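PDB 1NNX: protein YgiW from Escherichia coli, which is of unknown function but is a periplasmic protein of the bacterial OB-fold (BOF) family. Local coordinates for residues L54-D59 against T63-I68; G88-D93 against V97-K102. All coordinates share one frame; numbering follows the deposited sequence. Where two conformers were deposited one is given.

Interaction 1. Residues L54-D59 against T63-I68; sequences LYVFKD and TINVDI. With SO4 (sulfate ion), chain B.
Tyr55 and Val66 form an antiparallel hydrogen-bonded pair, Tyr55 N to Val66 O at 2.9 Å and Val66 N to Tyr55 O at 2.8 Å; Phe57 and Ile64 repeat the pattern. In Tyr55 a chi1 of -57° sets CG beside the backbone N, and the side chain crosses that of Ile68 at about a right angle. From the root outwards, Tyr55 CB rests on Val66 CG2 (3.9 Å); CD2 meets Val66 O, which lies in the ring plane at its edge, and Ile68 CD1; CE2 touches Ile68 CB. The hydroxyl ends on a water 2.7 Å from Tyr55 OH; the same water donates to Ile68 O, tying the ring's tip to the partner backbone. Trp73 meets this ring edge-to-face. On the same face Phe57 CB presses on Val66 CG1 (3.6 Å), and its ring leads inward to Ile86 and Leu42. The other face is more polar: Val56 CG2 lies against Asn65 OD1, and Lys58 CG slides over Thr63 CG2 at 3.5 Å. A sulfate, probably from the crystallisation liquor, is held by Thr63 N (2.9 Å to O3), Thr63 OG1 and Lys32. The arrangement is a beta hairpin, strands 54-59 and 62-67, with one apolar face turned into the interior of an OB fold.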
# COMPACT_ATOMS: atom_id res chain seq x y z
N LEU A 54 8.21 6.43 -4.56
CA LEU A 54 6.74 6.54 -4.74
C LEU A 54 6.30 5.79 -6.00
O LEU A 54 6.80 5.97 -7.09
CB LEU A 54 6.34 8.00 -4.83
CG LEU A 54 4.88 8.29 -4.45
CD1 LEU A 54 4.51 7.73 -3.04
CD2 LEU A 54 4.70 9.82 -4.43
N TYR A 55 5.35 4.89 -5.80
CA TYR A 55 4.83 4.01 -6.84
C TYR A 55 3.35 4.05 -6.97
O TYR A 55 2.69 4.44 -6.03
CB TYR A 55 5.24 2.56 -6.55
CG TYR A 55 6.74 2.29 -6.42
CD1 TYR A 55 7.46 1.77 -7.50
CD2 TYR A 55 7.40 2.60 -5.24
CE1 TYR A 55 8.87 1.54 -7.39
CE2 TYR A 55 8.80 2.39 -5.11
CZ TYR A 55 9.51 1.86 -6.19
OH TYR A 55 10.89 1.69 -6.07
N VAL A 56 2.84 3.64 -8.12
CA VAL A 56 1.38 3.55 -8.29
C VAL A 56 0.95 2.09 -8.12
O VAL A 56 1.50 1.18 -8.75
CB VAL A 56 0.94 4.01 -9.69
CG1 VAL A 56 -0.63 3.94 -9.83
CG2 VAL A 56 1.34 5.54 -9.87
N PHE A 57 -0.00 1.87 -7.22
CA PHE A 57 -0.53 0.54 -6.92
C PHE A 57 -1.98 0.49 -7.44
O PHE A 57 -2.76 1.37 -7.16
CB PHE A 57 -0.49 0.35 -5.41
CG PHE A 57 -1.00 -0.98 -4.98
CD1 PHE A 57 -0.21 -2.11 -4.96
CD2 PHE A 57 -2.31 -1.07 -4.53
CE1 PHE A 57 -0.72 -3.34 -4.47
CE2 PHE A 57 -2.80 -2.29 -4.05
CZ PHE A 57 -1.99 -3.40 -4.03
N LYS A 58 -2.30 -0.57 -8.16
CA LYS A 58 -3.65 -0.73 -8.75
C LYS A 58 -4.28 -2.06 -8.39
O LYS A 58 -3.65 -3.08 -8.36
CB LYS A 58 -3.50 -0.59 -10.26
CG LYS A 58 -4.78 -0.69 -11.09
CD LYS A 58 -4.38 -0.67 -12.55
CE LYS A 58 -5.55 -0.65 -13.50
NZ LYS A 58 -5.07 -0.40 -14.89
N ASP A 59 -5.55 -1.98 -8.07
CA ASP A 59 -6.37 -3.22 -7.88
C ASP A 59 -7.61 -2.97 -8.73
O ASP A 59 -7.76 -1.97 -9.42
CB ASP A 59 -6.66 -3.63 -6.42
CG ASP A 59 -7.68 -2.80 -5.70
OD1 ASP A 59 -8.27 -1.88 -6.30
OD2 ASP A 59 -7.90 -3.10 -4.49
N THR A 63 -6.67 3.08 -8.08
CA THR A 63 -5.20 3.17 -7.89
C THR A 63 -4.90 4.11 -6.75
O THR A 63 -5.71 5.00 -6.37
CB THR A 63 -4.46 3.70 -9.14
OG1 THR A 63 -4.88 5.06 -9.42
CG2 THR A 63 -4.68 2.78 -10.35
N ILE A 64 -3.72 3.92 -6.14
CA ILE A 64 -3.32 4.76 -5.03
C ILE A 64 -1.81 4.78 -5.04
O ILE A 64 -1.14 3.79 -5.47
CB ILE A 64 -3.84 4.20 -3.68
CG1 ILE A 64 -3.60 5.23 -2.56
CG2 ILE A 64 -3.19 2.80 -3.34
CD1 ILE A 64 -4.29 4.80 -1.23
N ASN A 65 -1.25 5.88 -4.56
CA ASN A 65 0.22 5.95 -4.51
C ASN A 65 0.71 5.26 -3.24
O ASN A 65 0.06 5.36 -2.20
CB ASN A 65 0.68 7.43 -4.51
CG ASN A 65 0.35 8.13 -5.80
OD1 ASN A 65 0.22 7.49 -6.87
ND2 ASN A 65 0.25 9.47 -5.73
N VAL A 66 1.83 4.57 -3.34
CA VAL A 66 2.40 3.85 -2.20
C VAL A 66 3.90 4.20 -2.07
O VAL A 66 4.63 4.39 -3.07
CB VAL A 66 2.21 2.32 -2.31
CG1 VAL A 66 0.67 2.00 -2.40
CG2 VAL A 66 2.90 1.72 -3.53
N ASP A 67 4.33 4.38 -0.83
CA ASP A 67 5.75 4.68 -0.55
C ASP A 67 6.43 3.41 -0.11
O ASP A 67 6.07 2.86 0.92
CB ASP A 67 5.83 5.76 0.54
CG ASP A 67 7.29 6.06 1.01
OD1 ASP A 67 7.46 7.14 1.62
OD2 ASP A 67 8.23 5.25 0.82
N ILE A 68 7.41 2.96 -0.89
CA ILE A 68 8.15 1.71 -0.62
C ILE A 68 9.65 2.04 -0.56
O ILE A 68 10.23 2.37 -1.59
CB ILE A 68 7.94 0.70 -1.72
CG1 ILE A 68 6.43 0.40 -1.89
CG2 ILE A 68 8.64 -0.56 -1.35
CD1 ILE A 68 6.06 -0.44 -3.10
S SO4 B . -8.47 5.98 -9.61
O1 SO4 B . -7.61 5.27 -10.56
O2 SO4 B . -9.83 6.04 -10.20
O3 SO4 B . -8.55 5.34 -8.29
O4 SO4 B . -7.89 7.35 -9.43
O HOH W 1 11.91 1.64 -3.58

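Interaction 2. Residues G88-D93 against V97-K102; sequences GEVDKD and VEIDVK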
# COMPACT_ATOMS: atom_id res chain seq x y z
N GLY A 88 0.68 -1.79 5.38
CA GLY A 88 1.25 -0.53 5.85
C GLY A 88 0.16 0.37 6.35
O GLY A 88 -0.97 -0.09 6.57
N GLU A 89 0.48 1.63 6.49
CA GLU A 89 -0.49 2.61 7.03
C GLU A 89 -0.99 3.57 6.03
O GLU A 89 -0.24 4.07 5.19
CB GLU A 89 0.14 3.47 8.12
CG GLU A 89 0.74 2.69 9.27
CD GLU A 89 2.16 2.29 9.07
OE1 GLU A 89 2.76 2.68 8.05
OE2 GLU A 89 2.67 1.59 9.96
N VAL A 90 -2.30 3.84 6.11
CA VAL A 90 -2.89 4.89 5.27
C VAL A 90 -2.31 6.21 5.83
O VAL A 90 -2.33 6.44 7.04
CB VAL A 90 -4.46 4.89 5.43
CG1 VAL A 90 -5.06 6.21 4.79
CG2 VAL A 90 -5.04 3.73 4.67
N ASP A 91 -1.71 7.02 4.97
CA ASP A 91 -1.11 8.33 5.33
C ASP A 91 -1.95 9.32 4.55
O ASP A 91 -1.80 9.47 3.34
CB ASP A 91 0.33 8.40 4.80
CG ASP A 91 1.16 9.47 5.44
OD1 ASP A 91 0.61 10.20 6.28
OD2 ASP A 91 2.37 9.57 5.12
N LYS A 92 -2.80 10.04 5.26
CA LYS A 92 -3.73 10.95 4.61
C LYS A 92 -3.54 12.30 5.15
O LYS A 92 -3.56 12.51 6.36
CB LYS A 92 -5.16 10.50 4.88
CG LYS A 92 -6.23 11.25 4.08
CD LYS A 92 -7.62 10.96 4.64
CE LYS A 92 -8.40 10.01 3.77
NZ LYS A 92 -9.78 9.72 4.38
N ASP A 93 -3.37 13.24 4.22
CA ASP A 93 -3.20 14.66 4.54
C ASP A 93 -4.23 15.44 3.77
O ASP A 93 -4.96 14.90 3.02
CB ASP A 93 -1.81 15.10 4.11
CG ASP A 93 -0.76 14.71 5.11
OD1 ASP A 93 -0.95 13.67 5.78
OD2 ASP A 93 0.24 15.44 5.23
N VAL A 97 -3.35 11.06 -0.34
CA VAL A 97 -3.53 9.84 0.45
C VAL A 97 -2.50 8.91 -0.16
O VAL A 97 -2.20 8.95 -1.40
CB VAL A 97 -4.97 9.28 0.41
CG1 VAL A 97 -5.35 8.84 -0.99
CG2 VAL A 97 -5.07 8.09 1.38
N GLU A 98 -1.81 8.15 0.67
CA GLU A 98 -0.81 7.22 0.14
C GLU A 98 -0.76 6.11 1.20
O GLU A 98 -1.31 6.19 2.30
CB GLU A 98 0.65 7.75 0.25
CG GLU A 98 1.34 7.84 1.71
CD GLU A 98 2.70 8.57 1.66
OE1 GLU A 98 3.38 8.64 2.71
OE2 GLU A 98 3.07 9.07 0.58
N ILE A 99 -0.16 5.01 0.83
CA ILE A 99 0.09 3.95 1.80
C ILE A 99 1.59 3.93 2.11
O ILE A 99 2.41 3.90 1.17
CB ILE A 99 -0.25 2.54 1.23
CG1 ILE A 99 -1.69 2.49 0.71
CG2 ILE A 99 -0.02 1.47 2.36
CD1 ILE A 99 -2.68 2.87 1.82
N ASP A 100 1.96 3.96 3.39
CA ASP A 100 3.42 3.86 3.75
C ASP A 100 3.61 2.38 3.94
O ASP A 100 3.13 1.83 4.92
CB ASP A 100 3.50 4.71 5.04
CG ASP A 100 3.26 6.23 4.78
OD1 ASP A 100 3.52 6.71 3.66
OD2 ASP A 100 2.83 6.89 5.74
N VAL A 101 4.33 1.75 3.02
CA VAL A 101 4.43 0.30 3.04
C VAL A 101 5.45 -0.28 3.99
O VAL A 101 6.66 0.08 3.92
CB VAL A 101 4.67 -0.20 1.58
CG1 VAL A 101 4.84 -1.71 1.59
CG2 VAL A 101 3.51 0.28 0.64
N LYS A 102 5.01 -1.19 4.85
CA LYS A 102 5.97 -1.88 5.76
C LYS A 102 6.44 -3.20 5.20
O LYS A 102 7.51 -3.68 5.54
CB LYS A 102 5.31 -2.17 7.12
CG LYS A 102 5.15 -0.98 8.00
CD LYS A 102 6.56 -0.50 8.52
CE LYS A 102 6.45 0.52 9.63
NZ LYS A 102 7.84 1.06 10.00
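Gly88-Asp93 and Val97-Lys102 run antiparallel as the two arms of a hairpin, their axes 4.5 Å apart at closest approach and their directions 152° apart. Glu89 pairs with Asp100 and Asp91 with Glu98 through two backbone hydrogen bonds each, of which Asp91 N to Glu98 O (2.8 Å) is nearly straight at 172°. Gly88 CA lies 3.2 Å from Asp100 O, a CA-H...O contact that brings the two backbones close beside the corner at Lys102. Val90, Val97 and Ile99 share the apolar face: Val90 CG1 meets Val97 CG2, and Val90 CG2 meets Ile99 CD1 at 3.8 Å. In this OB-fold sheet, strand 96-106 also lies beside strand 62-67, and Ile99 reaches Ile64 and Val66 there, while Val90 touches Val40 of strand 38-51. The face opposite gathers acids. Asp91 OD2 stands 2.8 Å from Glu98 OE1 and 2.8 Å from Asp100 OD2, but Glu98 and Asp100 each have two conformers and the pair given here would overlap, so both approaches at once are doubtful; if either is real, one acid is probably protonated. In this conformer Glu98 lies alongside Asp91, pointing the same way. Glu89 bends at chi2 (88°), which brings OE1 to Asp100 CB, the side chains crossing at about a right angle, and OE2 to 3.9 Å from Lys102 CE. Lys92 sends its amino group away from the hairpin to Leu34 O.

In the fold
Interactions 1 and 2 are two hairpins of one sheet, met in series along the chain, their centres about 10 Å apart. Strands 62-67 and 96-106, one from each hairpin, are neighbours: Asp67 N lies 2.8 Å from Ile99 O and Asp67 O 2.9 Å from Val101 N, probable hydrogen bonds. Both contacts are partly buried, each with one face in the shared apolar interior. Aromatic rings belong to interaction 1, whereas interaction 2 fills its inner side with branched aliphatic residues. The outer faces differ more: 54-59 with 63-68 mixes aliphatic, neutral polar and both kinds of charged group, but 88-93 with 97-102 is rich in acids, Glu89, Asp91, Glu98 and Asp100, whose closest approaches depend on the conformers.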